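Local coordinates for sporozoite-specific SAG protein (Toxoplasma gondii, PDB 2WNK) that is a SAG2-related surface antigen of the sporozoite stage and, as a member of the SRS family, probably takes part in contact with host cells, at residues Val47-Cys53 / Val96-Cys100; Thr4-Thr8 / Arg25-Pro29; Leu185-Val189 / Gln215-Tyr219; Leu188-Ser193 / Leu205-Pro211. One frame throughout, in Å; residues are numbered along the deposited sequence.

Contact 1: Val47-Cys53 / Val96-Cys100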
loop_
_atom_site.group_PDB
_atom_site.type_symbol
_atom_site.label_atom_id
_atom_site.label_comp_id
_atom_site.label_asym_id
_atom_site.label_seq_id
_atom_site.Cartn_x
_atom_site.Cartn_y
_atom_site.Cartn_z
ATOM N N VAL A 47 0.766 17.731 11.113
ATOM C CA VAL A 47 0.817 16.426 11.785
ATOM C C VAL A 47 1.847 16.547 12.889
ATOM O O VAL A 47 2.742 17.388 12.808
ATOM C CB VAL A 47 1.271 15.310 10.859
ATOM C CG1 VAL A 47 0.277 15.203 9.652
ATOM C CG2 VAL A 47 2.737 15.563 10.381
ATOM N N CYS A 48 1.768 15.679 13.897
ATOM C CA CYS A 48 2.887 15.587 14.870
ATOM C C CYS A 48 3.950 14.630 14.343
ATOM O O CYS A 48 3.653 13.723 13.556
ATOM C CB CYS A 48 2.388 15.172 16.238
ATOM S SG CYS A 48 1.290 16.427 16.849
ATOM N N THR A 49 5.197 14.864 14.747
ATOM C CA THR A 49 6.280 14.021 14.304
ATOM C C THR A 49 6.924 13.285 15.477
ATOM O O THR A 49 7.910 12.579 15.316
ATOM C CB THR A 49 7.342 14.845 13.523
ATOM O OG1 THR A 49 7.747 15.954 14.362
ATOM C CG2 THR A 49 6.719 15.316 12.185
ATOM N N THR A 50 6.336 13.466 16.656
ATOM C CA THR A 50 6.604 12.647 17.828
ATOM C C THR A 50 5.254 12.294 18.471
ATOM O O THR A 50 4.238 12.985 18.262
ATOM C CB THR A 50 7.420 13.380 18.875
ATOM O OG1 THR A 50 6.738 14.600 19.167
ATOM C CG2 THR A 50 8.867 13.640 18.365
ATOM N N ALA A 51 5.238 11.217 19.243
ATOM C CA ALA A 51 3.981 10.690 19.782
ATOM C C ALA A 51 3.278 11.628 20.791
ATOM O O ALA A 51 2.068 11.489 21.049
ATOM C CB ALA A 51 4.203 9.309 20.384
ATOM N N ASP A 52 4.033 12.571 21.379
ATOM C CA ASP A 52 3.450 13.577 22.314
ATOM C C ASP A 52 3.310 14.956 21.703
ATOM O O ASP A 52 3.055 15.899 22.414
ATOM C CB ASP A 52 4.252 13.675 23.607
ATOM C CG ASP A 52 5.664 14.222 23.401
ATOM O OD1 ASP A 52 6.121 14.292 22.232
ATOM O OD2 ASP A 52 6.318 14.481 24.413
ATOM N N CYS A 53 3.441 15.035 20.369
ATOM C CA CYS A 53 3.268 16.286 19.661
ATOM C C CYS A 53 4.261 17.343 20.148
ATOM O O CYS A 53 4.020 18.554 20.013
ATOM C CB CYS A 53 1.831 16.762 19.784
ATOM S SG CYS A 53 0.739 15.799 18.710
ATOM N N VAL A 96 3.813 9.414 10.996
ATOM C CA VAL A 96 3.150 10.607 11.478
ATOM C C VAL A 96 2.308 10.283 12.726
ATOM O O VAL A 96 1.898 9.150 12.930
ATOM C CB VAL A 96 2.295 11.334 10.414
ATOM C CG1 VAL A 96 3.203 11.776 9.219
ATOM C CG2 VAL A 96 1.160 10.462 9.900
ATOM N N PHE A 97 2.033 11.301 13.515
ATOM C CA PHE A 97 1.329 11.135 14.790
ATOM C C PHE A 97 0.270 12.172 14.958
ATOM O O PHE A 97 0.387 13.319 14.458
ATOM C CB PHE A 97 2.318 11.290 15.970
ATOM C CG PHE A 97 3.436 10.307 15.972
ATOM C CD1 PHE A 97 3.282 9.106 16.636
ATOM C CD2 PHE A 97 4.624 10.566 15.290
ATOM C CE1 PHE A 97 4.318 8.186 16.662
ATOM C CE2 PHE A 97 5.664 9.653 15.322
ATOM C CZ PHE A 97 5.509 8.474 15.996
ATOM N N PHE A 98 -0.788 11.784 15.705
ATOM C CA PHE A 98 -1.738 12.752 16.206
ATOM C C PHE A 98 -2.048 12.477 17.666
ATOM O O PHE A 98 -1.753 11.369 18.174
ATOM C CB PHE A 98 -3.064 12.625 15.425
ATOM C CG PHE A 98 -2.881 12.785 13.937
ATOM C CD1 PHE A 98 -2.793 14.065 13.380
ATOM C CD2 PHE A 98 -2.748 11.667 13.116
ATOM C CE1 PHE A 98 -2.620 14.262 12.017
ATOM C CE2 PHE A 98 -2.555 11.840 11.741
ATOM C CZ PHE A 98 -2.487 13.142 11.197
ATOM N N LEU A 99 -2.651 13.463 18.345
ATOM C CA LEU A 99 -3.271 13.189 19.627
ATOM C C LEU A 99 -4.758 13.489 19.579
ATOM O O LEU A 99 -5.178 14.465 18.936
ATOM C CB LEU A 99 -2.666 14.097 20.704
ATOM C CG LEU A 99 -1.219 13.680 20.999
ATOM C CD1 LEU A 99 -0.485 14.757 21.799
ATOM C CD2 LEU A 99 -1.190 12.328 21.750
ATOM N N CYS A 100 -5.530 12.721 20.349
ATOM C CA CYS A 100 -6.926 13.022 20.605
ATOM C C CYS A 100 -6.936 13.541 22.043
ATOM O O CYS A 100 -6.431 12.858 22.946
ATOM C CB CYS A 100 -7.765 11.745 20.519
ATOM S SG CYS A 100 -7.872 10.981 18.843
HETATM O O HOH W 1 0.643 9.943 19.206
#
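F97 has the largest share of the contact, lying against the backbone of T49-A51. Its CG is anti to the carbonyl carbon, chi1 -60°, and this turns the ring toward the T49-A51 backbone. F97 CB starts the contact 3.4 Å from T50 O. F97 CG lies near T50 C and O. The ring spreads from there. F97 CD1 meets A51 CA at 3.6 Å, while F97 CD2 reaches T49 C at 3.6 Å. Further out, CE1 touches A51 CB and CE2 comes near T49 O. One face is therefore covered by main chain: A51 N sits over the ring centre and T50 C nearer the rim. C48 O lies at the ring edge, in its plane. H124, outside the two segments, also stacks with the ring.

The backbones are joined at one antiparallel hydrogen-bonded pair, C48 with F97. C48 N donates to F97 O at 2.8 Å. F97 N returns a bond to C48 O.

L99 holds the far end of the loop. L99 CD1 packs on C53 SG at 3.5 Å and L99 CD2 faces A51 O. A water gives hydrogen bonds to both A51 O and F98 O. At the other end, V47 CG1 approaches the F98 ring at F98 CZ (3.8 Å), and V47 CG2 meets V96 CG1.

C48 and C53 are linked by a disulfide, and T50-C53 forms a type I turn. The result is a small disulfide-closed loop laid on strand 94-101, in the disulfide-rich beta sandwich of an SRS domain.

Contact 2: Thr4-Thr8 / Arg25-Pro29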
loop_
_atom_site.group_PDB
_atom_site.type_symbol
_atom_site.label_atom_id
_atom_site.label_comp_id
_atom_site.label_asym_id
_atom_site.label_seq_id
_atom_site.Cartn_x
_atom_site.Cartn_y
_atom_site.Cartn_z
ATOM N N THR A 4 -10.225 1.227 16.220
ATOM C CA THR A 4 -10.202 2.408 15.304
ATOM C C THR A 4 -10.453 3.747 16.030
ATOM O O THR A 4 -10.105 4.829 15.532
ATOM C CB THR A 4 -11.215 2.268 14.203
ATOM O OG1 THR A 4 -11.209 3.472 13.433
ATOM C CG2 THR A 4 -12.608 2.048 14.772
ATOM N N SER A 5 -11.058 3.656 17.205
ATOM C CA SER A 5 -11.297 4.837 18.034
ATOM C C SER A 5 -10.249 4.923 19.140
ATOM O O SER A 5 -9.910 3.914 19.784
ATOM C CB SER A 5 -12.718 4.788 18.641
ATOM O OG SER A 5 -12.973 5.939 19.431
ATOM N N CYS A 6 -9.733 6.121 19.359
ATOM C CA CYS A 6 -8.674 6.321 20.372
ATOM C C CYS A 6 -9.310 6.468 21.759
ATOM O O CYS A 6 -9.532 7.600 22.201
ATOM C CB CYS A 6 -7.812 7.530 20.003
ATOM S SG CYS A 6 -6.013 7.281 20.351
ATOM N N GLU A 7 -9.559 5.313 22.414
ATOM C CA GLU A 7 -10.293 5.182 23.690
ATOM C C GLU A 7 -9.471 5.052 24.979
ATOM O O GLU A 7 -10.047 4.915 26.079
ATOM C CB GLU A 7 -11.158 3.920 23.659
ATOM C CG GLU A 7 -12.146 3.828 22.520
ATOM C CD GLU A 7 -13.046 2.617 22.676
ATOM O OE1 GLU A 7 -12.514 1.523 22.944
ATOM O OE2 GLU A 7 -14.280 2.739 22.532
ATOM N N THR A 8 -8.159 4.947 24.869
ATOM C CA THR A 8 -7.406 4.680 26.074
ATOM C C THR A 8 -6.433 5.835 26.319
ATOM O O THR A 8 -5.506 6.016 25.560
ATOM C CB THR A 8 -6.679 3.290 26.022
ATOM O OG1 THR A 8 -7.615 2.260 25.648
ATOM C CG2 THR A 8 -6.130 2.933 27.391
ATOM N N ARG A 25 -8.680 5.411 8.522
ATOM C CA ARG A 25 -9.800 6.058 9.206
ATOM C C ARG A 25 -9.615 5.848 10.686
ATOM O O ARG A 25 -9.360 4.725 11.141
ATOM C CB ARG A 25 -11.149 5.485 8.741
ATOM C CG ARG A 25 -11.488 5.819 7.321
ATOM C CD ARG A 25 -12.810 5.148 6.878
ATOM N NE ARG A 25 -12.958 5.227 5.422
ATOM C CZ ARG A 25 -13.280 6.341 4.783
ATOM N NH1 ARG A 25 -13.498 7.459 5.477
ATOM N NH2 ARG A 25 -13.366 6.343 3.462
ATOM N N PHE A 26 -9.685 6.931 11.443
ATOM C CA PHE A 26 -9.658 6.813 12.883
ATOM C C PHE A 26 -10.584 7.826 13.526
ATOM O O PHE A 26 -11.035 8.764 12.887
ATOM C CB PHE A 26 -8.230 6.958 13.424
ATOM C CG PHE A 26 -7.621 8.315 13.200
ATOM C CD1 PHE A 26 -7.730 9.302 14.171
ATOM C CD2 PHE A 26 -6.865 8.570 12.061
ATOM C CE1 PHE A 26 -7.128 10.552 14.006
ATOM C CE2 PHE A 26 -6.263 9.832 11.875
ATOM C CZ PHE A 26 -6.402 10.826 12.865
ATOM N N ASN A 27 -10.868 7.606 14.801
ATOM C CA ASN A 27 -11.817 8.422 15.511
ATOM C C ASN A 27 -11.218 8.941 16.823
ATOM O O ASN A 27 -10.554 8.199 17.554
ATOM C CB ASN A 27 -13.087 7.609 15.773
ATOM C CG ASN A 27 -13.979 8.230 16.819
ATOM O OD1 ASN A 27 -13.929 7.855 17.999
ATOM N ND2 ASN A 27 -14.802 9.186 16.396
ATOM N N CYS A 28 -11.460 10.216 17.076
ATOM C CA CYS A 28 -11.253 10.811 18.417
ATOM C C CYS A 28 -12.621 10.830 19.102
ATOM O O CYS A 28 -13.509 11.569 18.669
ATOM C CB CYS A 28 -10.711 12.239 18.307
ATOM S SG CYS A 28 -8.935 12.342 17.714
ATOM N N PRO A 29 -12.783 10.006 20.137
ATOM C CA PRO A 29 -14.087 9.814 20.728
ATOM C C PRO A 29 -14.484 11.001 21.495
ATOM O O PRO A 29 -13.777 11.905 21.750
ATOM C CB PRO A 29 -13.889 8.628 21.648
ATOM C CG PRO A 29 -12.585 8.669 22.060
ATOM C CD PRO A 29 -11.829 9.134 20.812
#
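The flat amide of N27 meets S5 at the edge of its plane. S5 OG donates to N27 OD1 at 2.6 Å, in the carbonyl plane and on a lone pair. The other end of the amide, ND2, is bonded to D81 OD1 and G78 O, which should hold the amide's orientation. With chi1 at -179°, S5 OG lies opposite the backbone N and faces the amide. The F26 ring leads away from T4 into the domain interior, where it meets the rings of F82 and F98. F26 meets T4 through its CA and CB; F26 CA lies 3.3 Å from T4 O.

P29 closes the other end. P29 CB packs on S5 OG at 3.6 Å. P29 CD lies 3.1 Å from C6 O, a buried oxygen with no hydrogen-bond partner in the model.

The backbones run the same way, 19° apart. N27 N donates to T4 O at 3.0 Å, and C6 N donates to N27 O at 2.9 Å. The second bond is the straighter, at 169°. N27 thus bonds to the residues on both sides of S5, the pattern of a parallel bridge. T4 OG1 may add a weak, uncertain bond to R25 O.

C6 is the centre of an inverse gamma turn and is disulfide-bonded to C121, as C28 is to C100. An N-terminal segment bridged to edge strand 22-28 and anchored by a disulfide fits the cystine-braced beta sandwich of the SRS domain.

Contact 3: Leu185-Val189 / Gln215-Tyr219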
loop_
_atom_site.group_PDB
_atom_site.type_symbol
_atom_site.label_atom_id
_atom_site.label_comp_id
_atom_site.label_asym_id
_atom_site.label_seq_id
_atom_site.Cartn_x
_atom_site.Cartn_y
_atom_site.Cartn_z
ATOM N N LEU A 185 3.115 -22.624 -12.991
ATOM C CA LEU A 185 4.312 -21.855 -13.280
ATOM C C LEU A 185 5.488 -22.732 -13.729
ATOM O O LEU A 185 6.095 -22.499 -14.780
ATOM C CB LEU A 185 4.686 -20.963 -12.083
ATOM C CG LEU A 185 6.002 -20.177 -12.225
ATOM C CD1 LEU A 185 6.009 -19.249 -13.481
ATOM C CD2 LEU A 185 6.347 -19.398 -10.953
ATOM N N VAL A 186 5.789 -23.775 -12.956
ATOM C CA VAL A 186 6.987 -24.538 -13.188
ATOM C C VAL A 186 6.851 -25.483 -14.351
ATOM O O VAL A 186 7.856 -26.033 -14.805
ATOM C CB VAL A 186 7.486 -25.324 -11.954
ATOM C CG1 VAL A 186 7.932 -24.371 -10.820
ATOM C CG2 VAL A 186 6.472 -26.336 -11.481
ATOM N N SER A 187 5.631 -25.676 -14.857
ATOM C CA SER A 187 5.516 -26.313 -16.158
ATOM C C SER A 187 6.072 -25.473 -17.296
ATOM O O SER A 187 6.427 -26.016 -18.351
ATOM C CB SER A 187 4.065 -26.722 -16.497
ATOM O OG SER A 187 3.348 -25.562 -16.894
ATOM N N LEU A 188 6.059 -24.146 -17.181
ATOM C CA LEU A 188 6.657 -23.364 -18.257
ATOM C C LEU A 188 8.123 -23.006 -17.977
ATOM O O LEU A 188 8.976 -22.976 -18.892
ATOM C CB LEU A 188 5.864 -22.088 -18.403
ATOM C CG LEU A 188 4.347 -22.270 -18.587
ATOM C CD1 LEU A 188 3.760 -20.889 -18.781
ATOM C CD2 LEU A 188 4.141 -23.000 -19.855
ATOM N N VAL A 189 8.421 -22.753 -16.704
ATOM C CA VAL A 189 9.778 -22.388 -16.305
ATOM C C VAL A 189 10.102 -23.122 -15.044
ATOM O O VAL A 189 9.792 -22.688 -13.949
ATOM C CB VAL A 189 9.960 -20.867 -16.120
ATOM C CG1 VAL A 189 11.449 -20.525 -15.874
ATOM C CG2 VAL A 189 9.477 -20.055 -17.351
ATOM N N GLN A 215 9.595 -18.450 -23.102
ATOM C CA GLN A 215 8.289 -18.624 -22.425
ATOM C C GLN A 215 7.683 -17.255 -22.191
ATOM O O GLN A 215 8.396 -16.242 -22.153
ATOM C CB GLN A 215 8.437 -19.394 -21.075
ATOM C CG GLN A 215 9.188 -20.769 -21.170
ATOM C CD GLN A 215 8.446 -21.893 -21.925
ATOM O OE1 GLN A 215 9.094 -22.817 -22.499
ATOM N NE2 GLN A 215 7.142 -21.896 -21.853
ATOM N N LYS A 216 6.364 -17.243 -22.011
ATOM C CA LYS A 216 5.683 -16.011 -21.567
ATOM C C LYS A 216 4.851 -16.343 -20.332
ATOM O O LYS A 216 4.228 -17.409 -20.244
ATOM C CB LYS A 216 4.802 -15.479 -22.670
ATOM C CG LYS A 216 5.598 -14.825 -23.775
ATOM C CD LYS A 216 4.636 -14.118 -24.694
ATOM C CE LYS A 216 5.333 -13.575 -25.891
ATOM N NZ LYS A 216 4.292 -13.163 -26.925
ATOM N N LEU A 217 4.921 -15.481 -19.328
ATOM C CA LEU A 217 4.217 -15.709 -18.080
ATOM C C LEU A 217 3.347 -14.513 -17.920
ATOM O O LEU A 217 3.837 -13.400 -17.927
ATOM C CB LEU A 217 5.173 -15.696 -16.895
ATOM C CG LEU A 217 6.034 -16.901 -16.506
ATOM C CD1 LEU A 217 5.955 -18.195 -17.299
ATOM C CD2 LEU A 217 7.395 -16.629 -15.936
ATOM N N CYS A 218 2.051 -14.749 -17.780
ATOM C CA CYS A 218 1.144 -13.610 -17.661
ATOM C C CYS A 218 0.417 -13.642 -16.301
ATOM O O CYS A 218 -0.059 -14.679 -15.824
ATOM C CB CYS A 218 0.087 -13.699 -18.758
ATOM S SG CYS A 218 -0.837 -12.135 -18.722
ATOM N N TYR A 219 0.264 -12.494 -15.696
ATOM C CA TYR A 219 -0.537 -12.300 -14.474
ATOM C C TYR A 219 -1.519 -11.152 -14.695
ATOM O O TYR A 219 -1.264 -10.252 -15.445
ATOM C CB TYR A 219 0.411 -11.916 -13.321
ATOM C CG TYR A 219 1.418 -12.968 -12.975
ATOM C CD1 TYR A 219 1.088 -13.986 -12.129
ATOM C CD2 TYR A 219 2.718 -12.936 -13.504
ATOM C CE1 TYR A 219 1.965 -14.995 -11.856
ATOM C CE2 TYR A 219 3.624 -13.948 -13.227
ATOM C CZ TYR A 219 3.242 -14.943 -12.380
ATOM O OH TYR A 219 4.160 -15.913 -12.110
#
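L217 meets L185, L188 and V189 where a short, weakly bonded helix, 185-188, packs against strand 215-222. Both belong to the beta sandwich of the C-terminal SRS domain.

The tight part is apolar and centred on the buried L217. L185 comes across it at about a right angle, with L185 CD1 touching L217 CG at 3.8 Å. L188 slides past it in the opposite direction, and L188 CD1 and L217 CD1 are 3.8 Å apart. V189 CG2 reaches L217 CD1 at 4.0 Å. L217 is thus met by three side chains of 185-189, and V173 and L205 from other strands add to its burial. Its chi2 of -1° is eclipsed, so the exact placing of its methyls is less certain than the packing itself. Y219 is a lesser neighbour, Y219 OH lying 4.1 Å from L185 CD1.

Q215 is close-packed at the partly exposed margin. It bends at chi2 (-69°) and lays its chain against L188 O and V189. Q215 CG sits 3.2 Å from L188 O, and V189 CG2 lies alongside Q215 CB and CG. Contact here is by the aliphatic part of the chain. The looser side is at K216, also partly exposed. K216 gives its carbonyl oxygen to the contact, close to L188 CD1. K216 CB points away from 185-189, and NZ forms a salt bridge with D177.

The helix is a single turn. L185 O takes two backbone hydrogen bonds at once, from L188 N at 2.9 Å and from V189 N at 3.0 Å.

Contact 4: Leu188-Ser193 / Leu205-Pro211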
loop_
_atom_site.group_PDB
_atom_site.type_symbol
_atom_site.label_atom_id
_atom_site.label_comp_id
_atom_site.label_asym_id
_atom_site.label_seq_id
_atom_site.Cartn_x
_atom_site.Cartn_y
_atom_site.Cartn_z
ATOM N N LEU A 188 6.059 -24.146 -17.181
ATOM C CA LEU A 188 6.657 -23.364 -18.257
ATOM C C LEU A 188 8.123 -23.006 -17.977
ATOM O O LEU A 188 8.976 -22.976 -18.892
ATOM C CB LEU A 188 5.864 -22.088 -18.403
ATOM C CG LEU A 188 4.347 -22.270 -18.587
ATOM C CD1 LEU A 188 3.760 -20.889 -18.781
ATOM C CD2 LEU A 188 4.141 -23.000 -19.855
ATOM N N VAL A 189 8.421 -22.753 -16.704
ATOM C CA VAL A 189 9.778 -22.388 -16.305
ATOM C C VAL A 189 10.102 -23.122 -15.044
ATOM O O VAL A 189 9.792 -22.688 -13.949
ATOM C CB VAL A 189 9.960 -20.867 -16.120
ATOM C CG1 VAL A 189 11.449 -20.525 -15.874
ATOM C CG2 VAL A 189 9.477 -20.055 -17.351
ATOM N N PRO A 190 10.678 -24.323 -15.200
ATOM C CA PRO A 190 11.078 -25.199 -14.091
ATOM C C PRO A 190 11.884 -24.397 -13.084
ATOM O O PRO A 190 12.723 -23.579 -13.483
ATOM C CB PRO A 190 11.902 -26.227 -14.797
ATOM C CG PRO A 190 11.105 -26.411 -16.099
ATOM C CD PRO A 190 10.834 -24.973 -16.501
ATOM N N HIS A 191 11.522 -24.538 -11.814
ATOM C CA HIS A 191 12.290 -23.992 -10.669
ATOM C C HIS A 191 12.017 -22.508 -10.424
ATOM O O HIS A 191 12.542 -21.909 -9.476
ATOM C CB HIS A 191 13.822 -24.248 -10.767
ATOM C CG HIS A 191 14.219 -25.579 -11.336
ATOM N ND1 HIS A 191 13.895 -26.779 -10.745
ATOM C CD2 HIS A 191 14.943 -25.889 -12.442
ATOM C CE1 HIS A 191 14.417 -27.767 -11.450
ATOM N NE2 HIS A 191 15.047 -27.250 -12.494
ATOM N N ALA A 192 11.200 -21.898 -11.273
ATOM C CA ALA A 192 10.774 -20.532 -11.045
ATOM C C ALA A 192 9.761 -20.440 -9.901
ATOM O O ALA A 192 9.080 -21.418 -9.568
ATOM C CB ALA A 192 10.192 -19.925 -12.281
ATOM N N SER A 193 9.653 -19.251 -9.341
ATOM C CA SER A 193 8.682 -18.994 -8.246
ATOM C C SER A 193 8.181 -17.578 -8.247
ATOM O O SER A 193 8.854 -16.662 -8.674
ATOM C CB SER A 193 9.284 -19.330 -6.855
ATOM O OG SER A 193 10.474 -18.603 -6.607
ATOM N N LEU A 205 8.835 -12.101 -9.314
ATOM C CA LEU A 205 8.944 -13.352 -10.065
ATOM C C LEU A 205 10.441 -13.660 -10.150
ATOM O O LEU A 205 11.218 -12.819 -10.632
ATOM C CB LEU A 205 8.411 -13.148 -11.485
ATOM C CG LEU A 205 8.704 -14.418 -12.319
ATOM C CD1 LEU A 205 7.916 -15.644 -11.788
ATOM C CD2 LEU A 205 8.408 -14.145 -13.781
ATOM N N SER A 206 10.823 -14.866 -9.710
ATOM C CA SER A 206 12.240 -15.333 -9.655
ATOM C C SER A 206 12.454 -16.542 -10.538
ATOM O O SER A 206 11.654 -17.516 -10.517
ATOM C CB SER A 206 12.590 -15.721 -8.203
ATOM O OG SER A 206 12.498 -14.500 -7.386
ATOM N N VAL A 207 13.588 -16.554 -11.211
ATOM C CA VAL A 207 13.990 -17.693 -11.987
ATOM C C VAL A 207 15.361 -18.165 -11.548
ATOM O O VAL A 207 16.179 -17.384 -11.179
ATOM C CB VAL A 207 14.000 -17.456 -13.532
ATOM C CG1 VAL A 207 12.701 -16.904 -14.034
ATOM C CG2 VAL A 207 15.184 -16.710 -13.958
ATOM N N THR A 208 15.581 -19.462 -11.606
ATOM C CA THR A 208 16.931 -19.947 -11.511
ATOM C C THR A 208 17.558 -20.243 -12.870
ATOM O O THR A 208 18.177 -19.419 -13.430
ATOM C CB THR A 208 17.081 -21.136 -10.545
ATOM O OG1 THR A 208 16.415 -22.291 -11.041
ATOM C CG2 THR A 208 16.499 -20.769 -9.241
ATOM N N ASP A 209 17.236 -21.387 -13.458
ATOM C CA ASP A 209 17.776 -21.683 -14.751
ATOM C C ASP A 209 16.786 -21.098 -15.731
ATOM O O ASP A 209 15.605 -21.158 -15.493
ATOM C CB ASP A 209 17.847 -23.178 -15.007
ATOM C CG ASP A 209 18.859 -23.883 -14.140
ATOM O OD1 ASP A 209 19.889 -23.369 -13.840
ATOM O OD2 ASP A 209 18.590 -24.994 -13.789
ATOM N N LEU A 210 17.294 -20.593 -16.841
ATOM C CA LEU A 210 16.402 -20.219 -17.929
ATOM C C LEU A 210 15.833 -21.463 -18.591
ATOM O O LEU A 210 16.472 -22.524 -18.600
ATOM C CB LEU A 210 17.153 -19.344 -18.950
ATOM C CG LEU A 210 17.563 -17.953 -18.430
ATOM C CD1 LEU A 210 18.506 -17.288 -19.421
ATOM C CD2 LEU A 210 16.365 -17.095 -18.097
ATOM N N PRO A 211 14.624 -21.345 -19.182
ATOM C CA PRO A 211 13.969 -22.491 -19.855
ATOM C C PRO A 211 14.614 -22.815 -21.197
ATOM O O PRO A 211 15.305 -21.957 -21.743
ATOM C CB PRO A 211 12.517 -21.987 -20.024
ATOM C CG PRO A 211 12.707 -20.488 -20.244
ATOM C CD PRO A 211 13.838 -20.110 -19.260
HETATM O O HOH W 2 13.816 -21.055 -13.189
HETATM O O HOH W 3 13.768 -23.235 -16.101
HETATM O O HOH W 4 12.610 -19.538 -7.883
#
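H191 and T208 cross at about a right angle, with H191 CB 3.3 Å from T208 OG1. The imidazole continues past T208 and lies near D209. Ring and carboxylate are turned 85° apart, and H191 CD2 lies 4.0 Å from D209 OD2. H191 NE2 does not contact the carboxylate. P190 CB lies over one face of the imidazole, near its rim.

V189 packs at a slant on P211, V189 CG1 to P211 CD 4.2 Å. The same CG1 comes about as near to V207 CG1, which also meets A192 CB. These three apolar pairs line the inner side of the loop.

The loop is a type II beta turn, V189-A192, with A192 N bonded to V189 O. H191 takes a positive phi of 81° at the third position, as this turn requires. The chain then enters short strand 193-194, the edge of a four-stranded sheet next to strand 202-207. S193 and S206 form an antiparallel hydrogen-bonded pair. S193 N donates to S206 O. S206 N donates to S193 O at 2.9 Å and 175°.

L205 CD1 tucks against S193 O at 3.4 Å. The side chains of S193 and S206 lie on the same face, S193 OG to S206 CB 3.9 Å. Where the chains part, water takes over. Two waters each donate to P190 O and to D209 O, and one of them also accepts from T208 N.

Overall arrangement
The four contacts form two pairs, one in each SRS domain. Contacts 1 and 2 have centres about 14 Å apart and touch directly. A disulfide joins C100 of contact 1 to C28 of contact 2, and F98 packs on F26. Contacts 3 and 4 share L188 and V189, and their centres are about 8 Å apart. L217 and L205 meet there, carried by consecutive strands 202-207 and 215-222. The pairs lie on opposite sides of the chain's centre. Their closest approach is between contacts 2 and 3, with centres about 46 Å apart and nearest atoms about 28 Å. The first pair is cross-linked covalently, while contacts 3 and 4 meet by packing and shared residues.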